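Long-range contacts in putative exported protein (PDB 2PFY), which binds pyroglutamic acid in the periplasm as an extracytoplasmic solute receptor, probably delivering it to a tripartite ATP-independent (TRAP) transporter: residues W120-Y126 with M180-T186; V196-A202 with M260-P266. One frame throughout, in Å; residues are numbered along the deposited sequence.

Contact 1. Residues W120-Y126 with M180-T186; sequences WPPQGIY and MLTSPAT. With PCA (pyroglutamic acid), chain E.
The pyroglutamate pocket of this DctP-type solute receptor is built here on an antiparallel strand pair and the N-terminus of a helix. Strands 124-126 and 180-182 are paired through G124 with T182 and Y126 with M180, each pair closed by two backbone hydrogen bonds. Y126 and M180 also form a Met-aromatic contact: the selenomethionine methyl CE sits over the middle of the ring, 3.9 Å from its centroid, while SE lies oblique to it. M180 CG is wedged between its own N and C (chi1 61°) and the chain runs straight on from there, which carries CE over the ring. The far end of Y126 is tethered where the strand turns into the helix; its OH donates to S183 O (2.7 Å), approaching from above the carbonyl plane.

S183 is the N-cap of helix 184-189. Its OG accepts a nearly straight bond from T186 N and a weak one from A185 N, and donates to the lactam oxygen OE of the ligand, which S183 N also binds. Against S183, P121 packs tightly, P121 CD lying 3.5 Å from S183 CB. The W120 ring covers the lactam, the ligand's CD lying 3.3 Å above the indole plane, toward its rim. T182 OG1 donates to the carboxylate OXT; R143, T165 and R48 also hydrogen-bond the ligand, whose lactam N donates almost linearly to T186 OG1 at 2.7 Å.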
# COMPACT_ATOMS: atom_id res chain seq x y z
N TRP A 120 -3.12 -1.39 3.95
CA TRP A 120 -2.10 -1.22 4.98
C TRP A 120 -2.76 -0.48 6.17
O TRP A 120 -3.85 0.09 6.04
CB TRP A 120 -0.97 -0.34 4.42
CG TRP A 120 -0.09 -1.07 3.47
CD1 TRP A 120 -0.19 -1.12 2.09
CD2 TRP A 120 1.05 -1.84 3.83
NE1 TRP A 120 0.84 -1.87 1.58
CE2 TRP A 120 1.62 -2.32 2.62
CE3 TRP A 120 1.66 -2.17 5.06
CZ2 TRP A 120 2.77 -3.11 2.61
CZ3 TRP A 120 2.81 -2.97 5.04
CH2 TRP A 120 3.35 -3.42 3.82
N PRO A 121 -2.10 -0.50 7.35
CA PRO A 121 -2.54 0.37 8.43
C PRO A 121 -2.19 1.83 8.11
O PRO A 121 -1.48 2.11 7.12
CB PRO A 121 -1.78 -0.17 9.67
CG PRO A 121 -1.23 -1.57 9.24
CD PRO A 121 -0.97 -1.36 7.76
N PRO A 122 -2.72 2.78 8.91
CA PRO A 122 -2.44 4.20 8.70
C PRO A 122 -0.95 4.53 8.78
O PRO A 122 -0.19 3.85 9.50
CB PRO A 122 -3.19 4.87 9.84
CG PRO A 122 -4.32 3.90 10.17
CD PRO A 122 -3.65 2.55 10.02
N GLN A 123 -0.51 5.56 8.05
CA GLN A 123 0.93 5.84 7.93
C GLN A 123 1.38 6.81 9.03
O GLN A 123 0.84 7.91 9.14
CB GLN A 123 1.26 6.45 6.56
CG GLN A 123 0.75 5.61 5.36
CD GLN A 123 1.49 4.29 5.23
OE1 GLN A 123 1.00 3.22 5.62
NE2 GLN A 123 2.68 4.36 4.73
N GLY A 124 2.36 6.40 9.81
CA GLY A 124 3.02 7.29 10.82
C GLY A 124 4.39 7.73 10.32
O GLY A 124 4.81 7.40 9.19
N ILE A 125 5.09 8.49 11.16
CA ILE A 125 6.41 9.03 10.85
C ILE A 125 7.42 8.44 11.81
O ILE A 125 7.17 8.39 13.00
CB ILE A 125 6.41 10.60 10.96
CG1 ILE A 125 5.49 11.15 9.86
CG2 ILE A 125 7.87 11.18 10.80
CD1 ILE A 125 5.04 12.62 10.02
N TYR A 126 8.54 7.94 11.27
CA TYR A 126 9.61 7.36 12.09
C TYR A 126 10.84 8.24 11.97
O TYR A 126 11.24 8.60 10.87
CB TYR A 126 10.03 5.96 11.61
CG TYR A 126 8.97 4.87 11.70
CD1 TYR A 126 9.11 3.84 12.64
CD2 TYR A 126 7.88 4.83 10.83
CE1 TYR A 126 8.19 2.77 12.70
CE2 TYR A 126 6.92 3.78 10.90
CZ TYR A 126 7.09 2.76 11.83
OH TYR A 126 6.16 1.74 11.90
N MSE A 180 11.37 8.18 7.92
CA MSE A 180 10.46 7.61 6.92
C MSE A 180 9.02 7.75 7.35
O MSE A 180 8.72 8.16 8.50
CB MSE A 180 10.84 6.14 6.65
CG MSE A 180 10.73 5.27 7.87
SE MSE A 180 10.82 3.41 7.34
CE MSE A 180 10.61 2.55 9.19
N LEU A 181 8.14 7.41 6.42
CA LEU A 181 6.72 7.43 6.67
C LEU A 181 6.21 6.09 6.20
O LEU A 181 6.44 5.70 5.04
CB LEU A 181 6.03 8.55 5.88
CG LEU A 181 4.49 8.52 5.94
CD1 LEU A 181 3.85 9.88 6.28
CD2 LEU A 181 3.92 8.00 4.61
N THR A 182 5.57 5.36 7.11
CA THR A 182 5.06 4.01 6.82
C THR A 182 4.21 3.56 7.98
O THR A 182 4.20 4.22 9.03
CB THR A 182 6.21 2.98 6.48
OG1 THR A 182 5.64 1.79 5.92
CG2 THR A 182 7.12 2.61 7.71
N SER A 183 3.52 2.42 7.81
CA SER A 183 2.63 1.89 8.82
C SER A 183 3.43 1.26 9.96
O SER A 183 4.65 0.94 9.81
CB SER A 183 1.72 0.80 8.22
OG SER A 183 2.56 -0.25 7.76
N PRO A 184 2.74 1.03 11.08
CA PRO A 184 3.33 0.19 12.12
C PRO A 184 3.54 -1.27 11.66
O PRO A 184 4.35 -1.98 12.24
CB PRO A 184 2.34 0.29 13.29
CG PRO A 184 0.98 0.64 12.62
CD PRO A 184 1.41 1.56 11.48
N ALA A 185 2.85 -1.71 10.59
CA ALA A 185 3.08 -3.08 10.08
C ALA A 185 4.49 -3.23 9.52
O ALA A 185 5.18 -4.21 9.81
CB ALA A 185 2.05 -3.45 9.01
N THR A 186 4.90 -2.27 8.69
CA THR A 186 6.28 -2.25 8.14
C THR A 186 7.28 -2.04 9.28
O THR A 186 8.36 -2.64 9.29
CB THR A 186 6.42 -1.16 7.08
OG1 THR A 186 5.65 -1.56 5.93
CG2 THR A 186 7.90 -0.95 6.66
N PCA E . 4.29 -0.15 4.04
CA PCA E . 4.66 -0.03 2.61
CB PCA E . 3.70 0.90 1.92
CG PCA E . 2.77 1.41 2.98
CD PCA E . 3.17 0.70 4.23
OE PCA E . 2.58 0.81 5.30
C PCA E . 6.08 0.49 2.48
O PCA E . 6.72 0.47 1.43
OXT PCA E . 6.61 0.97 3.47

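Contact 2. Residues V196-A202 with M260-P266; sequences VKYYYDA and MSVEPLP
Y200 and E263 run side by side from neighbouring parallel strands, on the same face of a four-stranded mixed sheet in which 261-264 is an edge strand. Their flat ends are turned 34° apart, and E263 OE1 approaches Y200 CE1 to 3.6 Å. Two waters join this face: one donates to E263 OE1 and is hydrogen-bonded to Y200 OH, the other bonds S261 OG and E263 OE1. The phenol oxygen is further fixed by the backbone N of V131. The side chains of Y200 and P266 cross at about a right angle, P266 CD lying 3.8 Å from Y200 CD1, and Y198 sets CD1 against S261 CB at the start of the same face.

Y199 and V262 occupy the other face, again pointing the same way. With Y199 CG opposite its own N (chi1 170°), the ring lies alongside the valine and receives CG1 in its plane, at the edge, 4.0 Å from CD2. Helix 223-257 covers both residues through L255, and D201 reaches the same helix by a salt bridge to R249.

The strands are joined by four backbone bonds of 2.8 Å, from S261 N to K197 O, Y199 N to S261 O, E263 N to Y199 O and D201 N to E263 O. K197 and Y198 form a classic beta bulge opposite T127. Next to it M260, bent at its last torsion (chi3 69°), turns its methyl toward the neighbouring strand, with CE 3.4 Å from Y198 C and 3.8 Å from V196 CG2.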
# COMPACT_ATOMS: atom_id res chain seq x y z
N VAL A 196 15.46 3.23 14.07
CA VAL A 196 14.85 4.52 14.39
C VAL A 196 14.39 4.50 15.84
O VAL A 196 14.32 3.43 16.44
CB VAL A 196 13.64 4.89 13.49
CG1 VAL A 196 14.10 5.69 12.29
CG2 VAL A 196 12.78 3.61 13.10
N LYS A 197 14.08 5.68 16.39
CA LYS A 197 13.72 5.77 17.81
C LYS A 197 12.33 6.31 18.12
O LYS A 197 11.77 5.97 19.16
CB LYS A 197 14.76 6.61 18.57
CG LYS A 197 15.84 5.77 19.21
CD LYS A 197 16.75 5.11 18.15
CE LYS A 197 17.06 3.64 18.52
NZ LYS A 197 17.57 2.82 17.37
N TYR A 198 11.82 7.19 17.28
CA TYR A 198 10.52 7.84 17.53
C TYR A 198 9.51 7.45 16.46
O TYR A 198 9.84 7.48 15.29
CB TYR A 198 10.67 9.38 17.52
CG TYR A 198 11.59 9.82 18.62
CD1 TYR A 198 11.09 10.15 19.88
CD2 TYR A 198 12.96 9.85 18.43
CE1 TYR A 198 11.95 10.53 20.91
CE2 TYR A 198 13.84 10.24 19.47
CZ TYR A 198 13.33 10.57 20.70
OH TYR A 198 14.21 10.95 21.71
N TYR A 199 8.30 7.11 16.88
CA TYR A 199 7.19 6.87 15.95
C TYR A 199 6.07 7.83 16.31
O TYR A 199 5.69 7.93 17.48
CB TYR A 199 6.71 5.40 16.05
CG TYR A 199 5.43 5.16 15.30
CD1 TYR A 199 5.45 4.98 13.91
CD2 TYR A 199 4.19 5.12 15.97
CE1 TYR A 199 4.27 4.76 13.20
CE2 TYR A 199 3.00 4.92 15.25
CZ TYR A 199 3.07 4.73 13.87
OH TYR A 199 1.91 4.55 13.14
N TYR A 200 5.55 8.56 15.32
CA TYR A 200 4.45 9.49 15.53
C TYR A 200 3.26 8.91 14.78
O TYR A 200 3.37 8.65 13.57
CB TYR A 200 4.81 10.93 15.01
CG TYR A 200 6.01 11.51 15.76
CD1 TYR A 200 5.84 12.17 16.98
CD2 TYR A 200 7.31 11.29 15.30
CE1 TYR A 200 6.93 12.63 17.70
CE2 TYR A 200 8.40 11.74 15.99
CZ TYR A 200 8.21 12.42 17.19
OH TYR A 200 9.31 12.86 17.88
N ASP A 201 2.15 8.73 15.50
CA ASP A 201 0.93 8.10 15.00
C ASP A 201 0.19 9.14 14.14
O ASP A 201 -0.85 9.67 14.53
CB ASP A 201 0.09 7.61 16.21
CG ASP A 201 -1.16 6.78 15.80
OD1 ASP A 201 -1.40 6.58 14.59
OD2 ASP A 201 -1.90 6.31 16.71
N ALA A 202 0.76 9.45 12.97
CA ALA A 202 0.25 10.51 12.12
C ALA A 202 -1.09 10.20 11.45
O ALA A 202 -1.88 11.10 11.19
CB ALA A 202 1.28 10.87 11.05
N MSE A 260 10.80 1.82 21.17
CA MSE A 260 10.50 3.07 20.44
C MSE A 260 9.67 3.98 21.32
O MSE A 260 8.81 3.53 22.08
CB MSE A 260 9.75 2.82 19.12
CG MSE A 260 10.55 2.04 18.13
SE MSE A 260 9.91 2.37 16.28
CE MSE A 260 10.49 4.25 16.08
N SER A 261 9.92 5.28 21.21
CA SER A 261 8.98 6.21 21.77
C SER A 261 7.80 6.23 20.81
O SER A 261 7.96 6.46 19.61
CB SER A 261 9.64 7.59 21.93
OG SER A 261 8.65 8.55 22.19
N VAL A 262 6.60 5.94 21.30
CA VAL A 262 5.41 6.05 20.45
C VAL A 262 4.62 7.25 20.91
O VAL A 262 4.24 7.31 22.08
CB VAL A 262 4.54 4.75 20.44
CG1 VAL A 262 3.15 5.00 19.82
CG2 VAL A 262 5.28 3.65 19.67
N GLU A 263 4.38 8.18 19.99
CA GLU A 263 3.70 9.43 20.33
C GLU A 263 2.54 9.79 19.41
O GLU A 263 2.51 9.38 18.24
CB GLU A 263 4.73 10.56 20.38
CG GLU A 263 5.49 10.53 21.71
CD GLU A 263 6.51 11.59 21.82
OE1 GLU A 263 7.52 11.52 21.10
OE2 GLU A 263 6.32 12.51 22.63
N PRO A 264 1.56 10.55 19.94
CA PRO A 264 0.53 11.04 19.03
C PRO A 264 1.15 12.08 18.09
O PRO A 264 2.30 12.46 18.24
CB PRO A 264 -0.51 11.71 19.96
CG PRO A 264 -0.07 11.44 21.34
CD PRO A 264 1.35 11.01 21.33
N LEU A 265 0.36 12.51 17.13
CA LEU A 265 0.83 13.45 16.15
C LEU A 265 0.91 14.84 16.83
O LEU A 265 -0.09 15.30 17.40
CB LEU A 265 -0.16 13.48 14.96
CG LEU A 265 0.21 14.41 13.80
CD1 LEU A 265 1.58 14.05 13.25
CD2 LEU A 265 -0.84 14.40 12.71
N PRO A 266 2.09 15.49 16.79
CA PRO A 266 2.21 16.84 17.39
C PRO A 266 1.35 17.91 16.65
O PRO A 266 1.17 17.81 15.43
CB PRO A 266 3.71 17.16 17.24
CG PRO A 266 4.38 15.87 16.99
CD PRO A 266 3.38 15.01 16.25
O HOH W 1 7.76 9.40 19.43
O HOH W 2 8.92 13.59 20.41

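How the contacts relate
Both contacts belong to one mixed sheet, ordered 180-182, 124-127, 198-201, 261-264, so contact 1 supplies one outer pair and contact 2 the other. Their centres are about 10 Å apart. The inner strands join them: I125 O and Y200 N, 2.8 Å apart, probably form a hydrogen bond, and the Y126 and Y199 rings meet edge-to-face, Y126 CZ lying 3.5 Å from Y199 CD1. Y199 OH also packs on P184 CD, just after the helix cap. Pyroglutamic acid touches contact 1 directly, whereas the Y199 side chain stays about 9 Å from it, and no residue of contact 2 is among those lining the pocket. Helix 223-257 packs against Y126, P184, Y199 and V262, spanning both contacts.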